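PDB 3L4E: uncharacterized peptidase Lmo0363 from Listeria monocytogenes, which probably acts as a serine-type peptidase of the S51 (peptidase E-like) family, cleaving peptide bonds, although its substrates have not been characterised. Local coordinates for residues A[17-20]-A[24-27]; A[30-35]-A[51-56]; A[88-93]-A[123-128]; A[105-110]-A[151-156]. All coordinates share one frame; numbering follows the deposited sequence.

Contact 1 of 4, residues A[17-20]-A[24-27]; sequences LFTE and NLQG
Leu-25 lays its two methyl groups against one corner of the Phe-18 ring. Both branches reach the same carbon: Leu-25 CD1 and Leu-25 CD2 each stop 3.9 Å from Phe-18 CE2, so the open end of the fork faces that one ring carbon. CD1 comes in at a slant to the ring and also meets the methyl of Thr-19, CG2, at 4.2 Å, where the two side chains cross at about a right angle. Phe-18 has its CG trans to the backbone N (chi1 -176°), which swings the ring out from helix 15-21 far enough to meet a residue of the loop that follows.

The contact thus closes the short connection between helix 15-21 and strand 29-33, folding the loop back against the helix it has just left. Leu-56 touches all three side chains, and the Phe-18 ring continues inward to edge-to-face packing with Phe-6 and Phe-11. Thr-19 divides its two branches: CG2 faces the leucine, while OG1 hydrogen-bonds to Pro-16 O in the preceding part of the helix. With no hydrogen bond between 17-20 and 24-27, the loop is held to the helix here by apolar packing alone, centred on one leucine.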
loop_
_atom_site.group_PDB
_atom_site.type_symbol
_atom_site.label_atom_id
_atom_site.label_comp_id
_atom_site.label_asym_id
_atom_site.label_seq_id
_atom_site.Cartn_x
_atom_site.Cartn_y
_atom_site.Cartn_z
ATOM N N LEU A 17 15.273 0.139 4.918
ATOM C CA LEU A 17 14.403 -0.397 5.959
ATOM C C LEU A 17 13.737 -1.671 5.469
ATOM O O LEU A 17 13.535 -2.610 6.239
ATOM C CB LEU A 17 13.353 0.627 6.398
ATOM C CG LEU A 17 13.934 1.928 6.962
ATOM C CD1 LEU A 17 12.811 2.822 7.479
ATOM C CD2 LEU A 17 14.960 1.661 8.068
ATOM N N PHE A 18 13.403 -1.709 4.180
ATOM C CA PHE A 18 12.837 -2.928 3.618
ATOM C C PHE A 18 13.820 -4.104 3.651
ATOM O O PHE A 18 13.436 -5.226 4.003
ATOM C CB PHE A 18 12.303 -2.739 2.193
ATOM C CG PHE A 18 11.643 -3.971 1.652
ATOM C CD1 PHE A 18 10.397 -4.369 2.134
ATOM C CD2 PHE A 18 12.275 -4.754 0.699
ATOM C CE1 PHE A 18 9.799 -5.519 1.666
ATOM C CE2 PHE A 18 11.684 -5.892 0.227
ATOM C CZ PHE A 18 10.437 -6.282 0.710
ATOM N N THR A 19 15.077 -3.863 3.280
ATOM C CA THR A 19 16.065 -4.936 3.315
ATOM C C THR A 19 16.395 -5.364 4.748
ATOM O O THR A 19 16.777 -6.501 4.973
ATOM C CB THR A 19 17.356 -4.578 2.550
ATOM O OG1 THR A 19 17.962 -3.423 3.140
ATOM C CG2 THR A 19 17.048 -4.283 1.095
ATOM N N GLU A 20 16.249 -4.456 5.709
ATOM C CA GLU A 20 16.310 -4.843 7.116
ATOM C C GLU A 20 15.119 -5.735 7.473
ATOM O O GLU A 20 15.260 -6.714 8.187
ATOM C CB GLU A 20 16.336 -3.603 8.024
ATOM C CG GLU A 20 16.312 -3.916 9.506
ATOM C CD GLU A 20 16.215 -2.667 10.366
ATOM O OE1 GLU A 20 16.594 -1.577 9.884
ATOM O OE2 GLU A 20 15.770 -2.777 11.527
ATOM N N ASN A 24 17.120 -12.369 1.928
ATOM C CA ASN A 24 17.191 -13.278 0.777
ATOM C C ASN A 24 16.193 -12.967 -0.328
ATOM O O ASN A 24 15.422 -13.824 -0.763
ATOM C CB ASN A 24 17.057 -14.733 1.223
ATOM C CG ASN A 24 18.117 -15.129 2.231
ATOM O OD1 ASN A 24 17.800 -15.535 3.348
ATOM N ND2 ASN A 24 19.385 -15.004 1.844
ATOM N N LEU A 25 16.243 -11.729 -0.796
ATOM C CA LEU A 25 15.301 -11.243 -1.783
ATOM C C LEU A 25 15.580 -11.712 -3.204
ATOM O O LEU A 25 14.659 -11.792 -4.010
ATOM C CB LEU A 25 15.285 -9.720 -1.758
ATOM C CG LEU A 25 14.814 -9.096 -0.448
ATOM C CD1 LEU A 25 15.083 -7.601 -0.491
ATOM C CD2 LEU A 25 13.336 -9.392 -0.215
ATOM N N GLN A 26 16.840 -12.021 -3.508
ATOM C CA GLN A 26 17.240 -12.335 -4.876
ATOM C C GLN A 26 16.397 -13.441 -5.500
ATOM O O GLN A 26 16.319 -14.551 -4.968
ATOM C CB GLN A 26 18.722 -12.723 -4.935
ATOM C CG GLN A 26 19.220 -13.041 -6.339
ATOM C CD GLN A 26 19.391 -11.799 -7.195
ATOM O OE1 GLN A 26 19.738 -10.729 -6.692
ATOM N NE2 GLN A 26 19.157 -11.937 -8.498
ATOM N N GLY A 27 15.775 -13.131 -6.635
ATOM C CA GLY A 27 14.995 -14.107 -7.373
ATOM C C GLY A 27 13.550 -14.255 -6.933
ATOM O O GLY A 27 12.781 -14.965 -7.583
#

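Contact 2 of 4, residues A[30-35]-A[51-56]; sequences VTFIPT and KALESL
Leu-53 meets strand 29-33 through a single methyl. Its CD1 sits 3.7 Å from Phe-32 CD1 and 3.9 Å from Phe-32 CE1, slanting in on the CD1-CE1 bond of the ring. The same methyl reaches Val-30, whose CG1 is 4.3 Å from Leu-53 CD1, so it bridges two residues, two apart in the strand, that both point toward the helix. With CG trans to the backbone N (chi1 -178°) the Phe-32 ring extends from the strand to Leu-53, and the two side chains meet obliquely.

Strand 29-33, helix 44-55 and strand 59-62 form a beta-alpha-beta unit, and this packing seats the last turns of its helix on the first of its strands. The second strand lies alongside: Val-30 and Phe-32 share backbone hydrogen bonds with it, and Val-60 touches both Phe-32 and Leu-53. On the other flank Tyr-84 of strand 82-85 packs against Val-30, Leu-53 and the Phe-32 ring, the two ring planes being inclined by about 20°.

Further out, the segment beyond Leu-53 is tied back to the turn before it. Ser-55 OG donates to Ala-52 O at 2.7 Å, meeting the carbonyl at a C=O...donor angle of 127° and lying somewhat off its plane, while the backbone bond from Leu-56 N to Leu-53 O spans 3.0 Å.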
loop_
_atom_site.group_PDB
_atom_site.type_symbol
_atom_site.label_atom_id
_atom_site.label_comp_id
_atom_site.label_asym_id
_atom_site.label_seq_id
_atom_site.Cartn_x
_atom_site.Cartn_y
_atom_site.Cartn_z
ATOM N N VAL A 30 7.334 -10.451 -7.211
ATOM C CA VAL A 30 6.427 -9.471 -6.621
ATOM C C VAL A 30 5.243 -9.228 -7.550
ATOM O O VAL A 30 5.441 -8.932 -8.721
ATOM C CB VAL A 30 7.156 -8.123 -6.412
ATOM C CG1 VAL A 30 6.228 -7.071 -5.805
ATOM C CG2 VAL A 30 8.391 -8.315 -5.550
ATOM N N THR A 31 4.024 -9.363 -7.029
ATOM C CA THR A 31 2.839 -8.866 -7.715
ATOM C C THR A 31 2.770 -7.372 -7.431
ATOM O O THR A 31 2.539 -6.963 -6.291
ATOM C CB THR A 31 1.543 -9.541 -7.213
ATOM O OG1 THR A 31 1.593 -10.941 -7.496
ATOM C CG2 THR A 31 0.332 -8.951 -7.909
ATOM N N PHE A 32 2.981 -6.572 -8.472
ATOM C CA PHE A 32 3.140 -5.121 -8.366
ATOM C C PHE A 32 1.865 -4.476 -8.897
ATOM O O PHE A 32 1.570 -4.579 -10.088
ATOM C CB PHE A 32 4.365 -4.727 -9.214
ATOM C CG PHE A 32 4.725 -3.270 -9.194
ATOM C CD1 PHE A 32 5.555 -2.762 -8.208
ATOM C CD2 PHE A 32 4.298 -2.421 -10.214
ATOM C CE1 PHE A 32 5.933 -1.414 -8.212
ATOM C CE2 PHE A 32 4.659 -1.075 -10.219
ATOM C CZ PHE A 32 5.481 -0.572 -9.218
ATOM N N ILE A 33 1.109 -3.838 -8.002
ATOM C CA ILE A 33 -0.206 -3.279 -8.327
ATOM C C ILE A 33 -0.164 -1.748 -8.359
ATOM O O ILE A 33 -0.095 -1.110 -7.315
ATOM C CB ILE A 33 -1.262 -3.750 -7.304
ATOM C CG1 ILE A 33 -1.372 -5.282 -7.326
ATOM C CG2 ILE A 33 -2.617 -3.090 -7.584
ATOM C CD1 ILE A 33 -2.157 -5.849 -6.153
ATOM N N PRO A 34 -0.155 -1.158 -9.566
ATOM C CA PRO A 34 -0.053 0.299 -9.713
ATOM C C PRO A 34 -1.415 0.972 -9.916
ATOM O O PRO A 34 -1.478 2.151 -10.263
ATOM C CB PRO A 34 0.787 0.442 -10.983
ATOM C CG PRO A 34 0.323 -0.717 -11.826
ATOM C CD PRO A 34 0.018 -1.851 -10.859
ATOM N N THR A 35 -2.488 0.225 -9.692
ATOM C CA THR A 35 -3.852 0.701 -9.953
ATOM C C THR A 35 -4.184 2.084 -9.379
ATOM O O THR A 35 -4.825 2.898 -10.043
ATOM C CB THR A 35 -4.865 -0.326 -9.439
ATOM O OG1 THR A 35 -4.579 -1.598 -10.043
ATOM C CG2 THR A 35 -6.303 0.096 -9.759
ATOM N N LYS A 51 11.817 0.278 -9.924
ATOM C CA LYS A 51 13.258 0.178 -10.115
ATOM C C LYS A 51 13.973 -0.158 -8.806
ATOM O O LYS A 51 14.991 -0.862 -8.805
ATOM C CB LYS A 51 13.795 1.469 -10.722
ATOM C CG LYS A 51 13.347 1.700 -12.155
ATOM C CD LYS A 51 13.652 3.132 -12.592
ATOM C CE LYS A 51 13.152 3.415 -14.006
ATOM N NZ LYS A 51 13.333 4.852 -14.379
ATOM N N ALA A 52 13.441 0.330 -7.686
ATOM C CA ALA A 52 14.031 0.018 -6.384
ATOM C C ALA A 52 13.903 -1.471 -6.094
ATOM O O ALA A 52 14.869 -2.112 -5.664
ATOM C CB ALA A 52 13.389 0.850 -5.269
ATOM N N LEU A 53 12.712 -2.020 -6.325
ATOM C CA LEU A 53 12.507 -3.458 -6.163
ATOM C C LEU A 53 13.493 -4.233 -7.043
ATOM O O LEU A 53 14.133 -5.189 -6.588
ATOM C CB LEU A 53 11.070 -3.850 -6.504
ATOM C CG LEU A 53 9.965 -3.341 -5.567
ATOM C CD1 LEU A 53 8.597 -3.517 -6.229
ATOM C CD2 LEU A 53 9.991 -4.032 -4.200
ATOM N N GLU A 54 13.618 -3.819 -8.301
ATOM C CA GLU A 54 14.487 -4.521 -9.242
ATOM C C GLU A 54 15.950 -4.447 -8.811
ATOM O O GLU A 54 16.716 -5.389 -9.027
ATOM C CB GLU A 54 14.282 -3.992 -10.663
ATOM C CG GLU A 54 12.947 -4.434 -11.259
ATOM C CD GLU A 54 12.597 -3.738 -12.551
ATOM O OE1 GLU A 54 13.290 -2.769 -12.911
ATOM O OE2 GLU A 54 11.619 -4.159 -13.204
ATOM N N SER A 55 16.328 -3.342 -8.177
ATOM C CA SER A 55 17.706 -3.184 -7.705
ATOM C C SER A 55 18.024 -4.142 -6.564
ATOM O O SER A 55 19.193 -4.330 -6.221
ATOM C CB SER A 55 17.980 -1.748 -7.257
ATOM O OG SER A 55 17.472 -1.522 -5.945
ATOM N N LEU A 56 16.990 -4.741 -5.974
ATOM C CA LEU A 56 17.171 -5.684 -4.873
ATOM C C LEU A 56 17.207 -7.119 -5.387
ATOM O O LEU A 56 17.350 -8.068 -4.614
ATOM C CB LEU A 56 16.030 -5.541 -3.860
ATOM C CG LEU A 56 15.890 -4.176 -3.194
ATOM C CD1 LEU A 56 14.733 -4.240 -2.208
ATOM C CD2 LEU A 56 17.200 -3.761 -2.518
#

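Contact 3 of 4, residues A[88-93]-A[123-128]; sequences GNTFFL and AVITSP. With SO4 (sulfate ion), chain C.
The Asn-89 carboxamide presents its two ends to different partners: ND2 donates to O4 of a sulfate at 2.9 Å and also to Ser-138 O, while OD1 accepts from Phe-92 N at 2.9 Å, a fairly straight bond (162° at the hydrogen). This makes Asn-89 the N-cap of helix 90-100, and bonds at both ends of the amide limit its rotation. The sulfate, probably from the crystallisation liquor, also binds Ser-138 N. The Phe-91 ring packs edge-to-face with Tyr-148.

The first turn of that helix packs against Val-124 and Ile-125, soon after Ser-120, by similarity a charge-relay residue, in a Gly-x-Ser-x-Gly sequence consistent with a nucleophile elbow. At Thr-90, chi1 of -49° sets OG1, bonded to Asp-137, beside the backbone N and CG2 trans to it, with Thr-90 CG2 3.5 Å from Ile-125 CG2 and 3.7 Å from Val-124 CG1. One turn on, the Leu-93 side chain crosses that of Ile-125 at about a right angle, with Leu-93 CD2 3.8 Å from Ile-125 CD1.

In the type I beta turn from Val-124 to Ser-127, Val-124 O accepts from Ser-127 N and, almost straight in line with the carbonyl (170°), from Ser-127 OG at 2.8 Å.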
loop_
_atom_site.group_PDB
_atom_site.type_symbol
_atom_site.label_atom_id
_atom_site.label_comp_id
_atom_site.label_asym_id
_atom_site.label_seq_id
_atom_site.Cartn_x
_atom_site.Cartn_y
_atom_site.Cartn_z
ATOM N N GLY A 88 -1.105 6.437 -4.940
ATOM C CA GLY A 88 -2.022 6.965 -5.930
ATOM C C GLY A 88 -3.305 7.379 -5.240
ATOM O O GLY A 88 -3.284 7.776 -4.070
ATOM N N ASN A 89 -4.426 7.289 -5.950
ATOM C CA ASN A 89 -5.709 7.641 -5.360
ATOM C C ASN A 89 -6.271 6.462 -4.570
ATOM O O ASN A 89 -6.608 5.417 -5.149
ATOM C CB ASN A 89 -6.692 8.097 -6.433
ATOM C CG ASN A 89 -7.973 8.625 -5.844
ATOM O OD1 ASN A 89 -8.786 7.859 -5.321
ATOM N ND2 ASN A 89 -8.163 9.939 -5.915
ATOM N N THR A 90 -6.367 6.627 -3.250
ATOM C CA THR A 90 -6.801 5.531 -2.386
ATOM C C THR A 90 -8.222 5.082 -2.702
ATOM O O THR A 90 -8.528 3.896 -2.624
ATOM C CB THR A 90 -6.722 5.892 -0.882
ATOM O OG1 THR A 90 -5.446 6.456 -0.587
ATOM C CG2 THR A 90 -6.933 4.649 -0.000
ATOM N N PHE A 91 -9.096 6.026 -3.046
ATOM C CA PHE A 91 -10.489 5.676 -3.316
ATOM C C PHE A 91 -10.629 4.841 -4.588
ATOM O O PHE A 91 -11.351 3.850 -4.608
ATOM C CB PHE A 91 -11.375 6.921 -3.336
ATOM C CG PHE A 91 -11.408 7.629 -2.022
ATOM C CD1 PHE A 91 -12.329 7.276 -1.050
ATOM C CD2 PHE A 91 -10.490 8.633 -1.739
ATOM C CE1 PHE A 91 -12.341 7.917 0.174
ATOM C CE2 PHE A 91 -10.501 9.279 -0.520
ATOM C CZ PHE A 91 -11.423 8.920 0.437
ATOM N N PHE A 92 -9.911 5.218 -5.636
ATOM C CA PHE A 92 -9.954 4.430 -6.863
ATOM C C PHE A 92 -9.398 3.026 -6.629
ATOM O O PHE A 92 -9.974 2.032 -7.091
ATOM C CB PHE A 92 -9.194 5.117 -7.992
ATOM C CG PHE A 92 -9.285 4.386 -9.290
ATOM C CD1 PHE A 92 -10.482 4.351 -9.995
ATOM C CD2 PHE A 92 -8.193 3.700 -9.793
ATOM C CE1 PHE A 92 -10.581 3.662 -11.186
ATOM C CE2 PHE A 92 -8.282 3.011 -10.982
ATOM C CZ PHE A 92 -9.478 2.987 -11.681
ATOM N N LEU A 93 -8.284 2.949 -5.905
ATOM C CA LEU A 93 -7.701 1.665 -5.528
ATOM C C LEU A 93 -8.705 0.767 -4.799
ATOM O O LEU A 93 -8.921 -0.390 -5.183
ATOM C CB LEU A 93 -6.453 1.884 -4.672
ATOM C CG LEU A 93 -5.791 0.652 -4.047
ATOM C CD1 LEU A 93 -5.253 -0.312 -5.099
ATOM C CD2 LEU A 93 -4.687 1.096 -3.086
ATOM N N ALA A 123 -0.855 1.697 1.818
ATOM C CA ALA A 123 -0.864 1.617 3.283
ATOM C C ALA A 123 -2.214 2.037 3.860
ATOM O O ALA A 123 -2.708 1.434 4.816
ATOM C CB ALA A 123 0.242 2.488 3.882
ATOM N N VAL A 124 -2.805 3.084 3.294
ATOM C CA VAL A 124 -4.063 3.587 3.819
ATOM C C VAL A 124 -5.149 2.502 3.786
ATOM O O VAL A 124 -5.952 2.398 4.723
ATOM C CB VAL A 124 -4.514 4.875 3.081
ATOM C CG1 VAL A 124 -5.920 5.301 3.510
ATOM C CG2 VAL A 124 -3.523 6.000 3.330
ATOM N N ILE A 125 -5.181 1.685 2.728
ATOM C CA ILE A 125 -6.235 0.658 2.641
ATOM C C ILE A 125 -6.109 -0.483 3.662
ATOM O O ILE A 125 -7.015 -1.317 3.767
ATOM C CB ILE A 125 -6.412 0.061 1.207
ATOM C CG1 ILE A 125 -5.148 -0.671 0.757
ATOM C CG2 ILE A 125 -6.813 1.134 0.210
ATOM C CD1 ILE A 125 -5.386 -1.530 -0.480
ATOM N N THR A 126 -5.011 -0.528 4.418
ATOM C CA THR A 126 -4.904 -1.515 5.499
ATOM C C THR A 126 -5.743 -1.121 6.721
ATOM O O THR A 126 -6.002 -1.950 7.586
ATOM C CB THR A 126 -3.450 -1.754 5.966
ATOM O OG1 THR A 126 -2.936 -0.570 6.590
ATOM C CG2 THR A 126 -2.553 -2.158 4.807
ATOM N N SER A 127 -6.165 0.141 6.777
ATOM C CA SER A 127 -6.971 0.649 7.890
ATOM C C SER A 127 -8.404 0.130 7.852
ATOM O O SER A 127 -8.829 -0.479 6.871
ATOM C CB SER A 127 -7.003 2.173 7.849
ATOM O OG SER A 127 -7.812 2.629 6.775
ATOM N N PRO A 128 -9.162 0.374 8.927
ATOM C CA PRO A 128 -10.573 -0.038 8.916
ATOM C C PRO A 128 -11.411 0.706 7.877
ATOM O O PRO A 128 -12.346 0.130 7.334
ATOM C CB PRO A 128 -11.051 0.328 10.327
ATOM C CG PRO A 128 -9.794 0.344 11.162
ATOM C CD PRO A 128 -8.734 0.872 10.248
HETATM S S SO4 C . -6.269 13.220 -6.638
HETATM O O1 SO4 C . -7.485 13.264 -7.444
HETATM O O2 SO4 C . -5.152 13.765 -7.400
HETATM O O3 SO4 C . -6.476 14.012 -5.433
HETATM O O4 SO4 C . -5.978 11.836 -6.264
#

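Contact 4 of 4, residues A[105-110]-A[151-156]; sequences LILEEI and LNLVDF
Leu-153 points its CB toward helix 102-111, and each atom beyond it finds a partner there. Its branch carbon CG already lies 3.7 Å from Leu-107 CD2. From that fork, CD2 continues to the same leucine methyl, with Leu-153 CD2 and Leu-107 CD2 3.6 Å apart, and also nears Ile-110 CG2. The other branch, CD1, meets the end of the isoleucine, Ile-110 CD1, at 3.7 Å. The two approaches differ: Leu-153 and Leu-107 lie alongside each other, running in opposite senses, but Leu-153 meets Ile-110 tip to tip. A chi1 of -79° sets the leucine CG trans to its own carbonyl carbon and sends the fork between these two helix residues, one turn apart.

Leu-107 CD2 is shared, for it also touches Leu-151 CB at 4.0 Å. Behind the contact, Ile-106 and Ile-110 rest on Tyr-116 of strand 115-119, and Leu-151 rests on Ile-125 of the turn from Val-124 to Ser-127. Leu-153 O is hydrogen-bonded to Lys-3 NZ. No hydrogen bond links 105-110 with 151-156, so the loop lies on the helix through aliphatic branches meeting side by side and end to end, a partly buried join governed by shape and hydrophobicity.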
loop_
_atom_site.group_PDB
_atom_site.type_symbol
_atom_site.label_atom_id
_atom_site.label_comp_id
_atom_site.label_asym_id
_atom_site.label_seq_id
_atom_site.Cartn_x
_atom_site.Cartn_y
_atom_site.Cartn_z
ATOM N N LEU A 105 -8.988 -11.677 -1.936
ATOM C CA LEU A 105 -7.857 -12.504 -2.353
ATOM C C LEU A 105 -6.551 -12.035 -1.720
ATOM O O LEU A 105 -5.647 -12.832 -1.455
ATOM C CB LEU A 105 -7.740 -12.490 -3.874
ATOM C CG LEU A 105 -8.987 -13.024 -4.575
ATOM C CD1 LEU A 105 -8.849 -12.889 -6.081
ATOM C CD2 LEU A 105 -9.222 -14.469 -4.181
ATOM N N ILE A 106 -6.452 -10.735 -1.482
ATOM C CA ILE A 106 -5.274 -10.172 -0.838
ATOM C C ILE A 106 -5.261 -10.574 0.636
ATOM O O ILE A 106 -4.237 -11.017 1.160
ATOM C CB ILE A 106 -5.190 -8.642 -1.013
ATOM C CG1 ILE A 106 -4.855 -8.322 -2.477
ATOM C CG2 ILE A 106 -4.164 -8.039 -0.045
ATOM C CD1 ILE A 106 -4.826 -6.858 -2.824
ATOM N N LEU A 107 -6.407 -10.453 1.297
ATOM C CA LEU A 107 -6.492 -10.851 2.698
ATOM C C LEU A 107 -6.151 -12.325 2.891
ATOM O O LEU A 107 -5.456 -12.683 3.840
ATOM C CB LEU A 107 -7.879 -10.553 3.269
ATOM C CG LEU A 107 -8.223 -9.074 3.430
ATOM C CD1 LEU A 107 -9.664 -8.914 3.907
ATOM C CD2 LEU A 107 -7.243 -8.398 4.381
ATOM N N GLU A 108 -6.646 -13.181 1.998
ATOM C CA GLU A 108 -6.349 -14.613 2.083
ATOM C C GLU A 108 -4.852 -14.892 1.960
ATOM O O GLU A 108 -4.297 -15.693 2.717
ATOM C CB GLU A 108 -7.115 -15.415 1.021
ATOM C CG GLU A 108 -6.816 -16.914 1.069
ATOM C CD GLU A 108 -7.269 -17.669 -0.174
ATOM O OE1 GLU A 108 -8.048 -17.113 -0.979
ATOM O OE2 GLU A 108 -6.844 -18.833 -0.341
ATOM N N GLU A 109 -4.201 -14.241 1.000
ATOM C CA GLU A 109 -2.768 -14.431 0.806
ATOM C C GLU A 109 -1.977 -13.976 2.027
ATOM O O GLU A 109 -1.057 -14.659 2.470
ATOM C CB GLU A 109 -2.284 -13.683 -0.440
ATOM C CG GLU A 109 -2.834 -14.230 -1.750
ATOM C CD GLU A 109 -2.418 -15.671 -1.999
ATOM O OE1 GLU A 109 -1.239 -16.006 -1.762
ATOM O OE2 GLU A 109 -3.266 -16.471 -2.432
ATOM N N ILE A 110 -2.324 -12.806 2.555
ATOM C CA ILE A 110 -1.681 -12.300 3.761
ATOM C C ILE A 110 -1.864 -13.280 4.919
ATOM O O ILE A 110 -0.927 -13.564 5.657
ATOM C CB ILE A 110 -2.226 -10.913 4.128
ATOM C CG1 ILE A 110 -1.794 -9.899 3.066
ATOM C CG2 ILE A 110 -1.750 -10.490 5.509
ATOM C CD1 ILE A 110 -2.412 -8.529 3.240
ATOM N N LEU A 151 -9.440 -2.829 4.138
ATOM C CA LEU A 151 -8.968 -4.183 4.454
ATOM C C LEU A 151 -9.056 -4.501 5.942
ATOM O O LEU A 151 -9.183 -5.661 6.329
ATOM C CB LEU A 151 -7.534 -4.416 3.955
ATOM C CG LEU A 151 -7.285 -4.234 2.460
ATOM C CD1 LEU A 151 -5.802 -4.438 2.150
ATOM C CD2 LEU A 151 -8.141 -5.178 1.639
ATOM N N ASN A 152 -8.961 -3.471 6.774
ATOM C CA ASN A 152 -9.132 -3.657 8.208
ATOM C C ASN A 152 -8.128 -4.676 8.747
ATOM O O ASN A 152 -8.455 -5.504 9.600
ATOM C CB ASN A 152 -10.568 -4.108 8.501
ATOM C CG ASN A 152 -10.932 -3.986 9.962
ATOM O OD1 ASN A 152 -10.364 -3.175 10.693
ATOM N ND2 ASN A 152 -11.892 -4.790 10.398
ATOM N N LEU A 153 -6.905 -4.621 8.225
ATOM C CA LEU A 153 -5.832 -5.502 8.674
ATOM C C LEU A 153 -5.269 -5.058 10.009
ATOM O O LEU A 153 -4.803 -5.875 10.793
ATOM C CB LEU A 153 -4.698 -5.529 7.647
ATOM C CG LEU A 153 -4.919 -6.409 6.425
ATOM C CD1 LEU A 153 -4.105 -5.905 5.251
ATOM C CD2 LEU A 153 -4.572 -7.852 6.756
ATOM N N VAL A 154 -5.289 -3.752 10.247
ATOM C CA VAL A 154 -4.802 -3.197 11.497
ATOM C C VAL A 154 -5.857 -2.259 12.057
ATOM O O VAL A 154 -6.691 -1.730 11.322
ATOM C CB VAL A 154 -3.464 -2.449 11.327
ATOM C CG1 VAL A 154 -2.338 -3.429 10.985
ATOM C CG2 VAL A 154 -3.583 -1.364 10.270
ATOM N N ASP A 155 -5.826 -2.058 13.363
ATOM C CA ASP A 155 -6.823 -1.212 13.994
ATOM C C ASP A 155 -6.507 0.256 13.750
ATOM O O ASP A 155 -7.366 1.120 13.906
ATOM C CB ASP A 155 -6.909 -1.510 15.492
ATOM C CG ASP A 155 -7.440 -2.905 15.783
ATOM O OD1 ASP A 155 -7.993 -3.544 14.859
ATOM O OD2 ASP A 155 -7.312 -3.362 16.940
ATOM N N PHE A 156 -5.273 0.540 13.347
ATOM C CA PHE A 156 -4.854 1.926 13.158
ATOM C C PHE A 156 -4.982 2.439 11.720
ATOM O O PHE A 156 -5.062 1.655 10.764
ATOM C CB PHE A 156 -3.441 2.164 13.714
ATOM C CG PHE A 156 -2.362 1.341 13.049
ATOM C CD1 PHE A 156 -1.759 1.775 11.877
ATOM C CD2 PHE A 156 -1.936 0.148 13.612
ATOM C CE1 PHE A 156 -0.752 1.033 11.278
ATOM C CE2 PHE A 156 -0.929 -0.605 13.013
ATOM C CZ PHE A 156 -0.343 -0.160 11.841
#

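Overall arrangement
All four contacts are chiefly apolar, and none has a hydrogen bond across its own two segments. Contacts 2 and 3 are buried throughout: contact 2 lies within a beta-alpha-beta unit, contact 3 near the serine thought by similarity to be catalytic, where N-cap and turn bonds accompany the packing. Contact 1, farthest from the chain centre at about 18 Å, closes a local connection, whereas contact 4, partly buried, joins parts distant in sequence. Leu-56 of contact 2 packs on contact 1, so the two share packing there. Contacts 3 and 4 alternate along the chain and are linked by probable backbone hydrogen bonds, Ile-125 O to Leu-151 N and Thr-126 O to Leu-153 N.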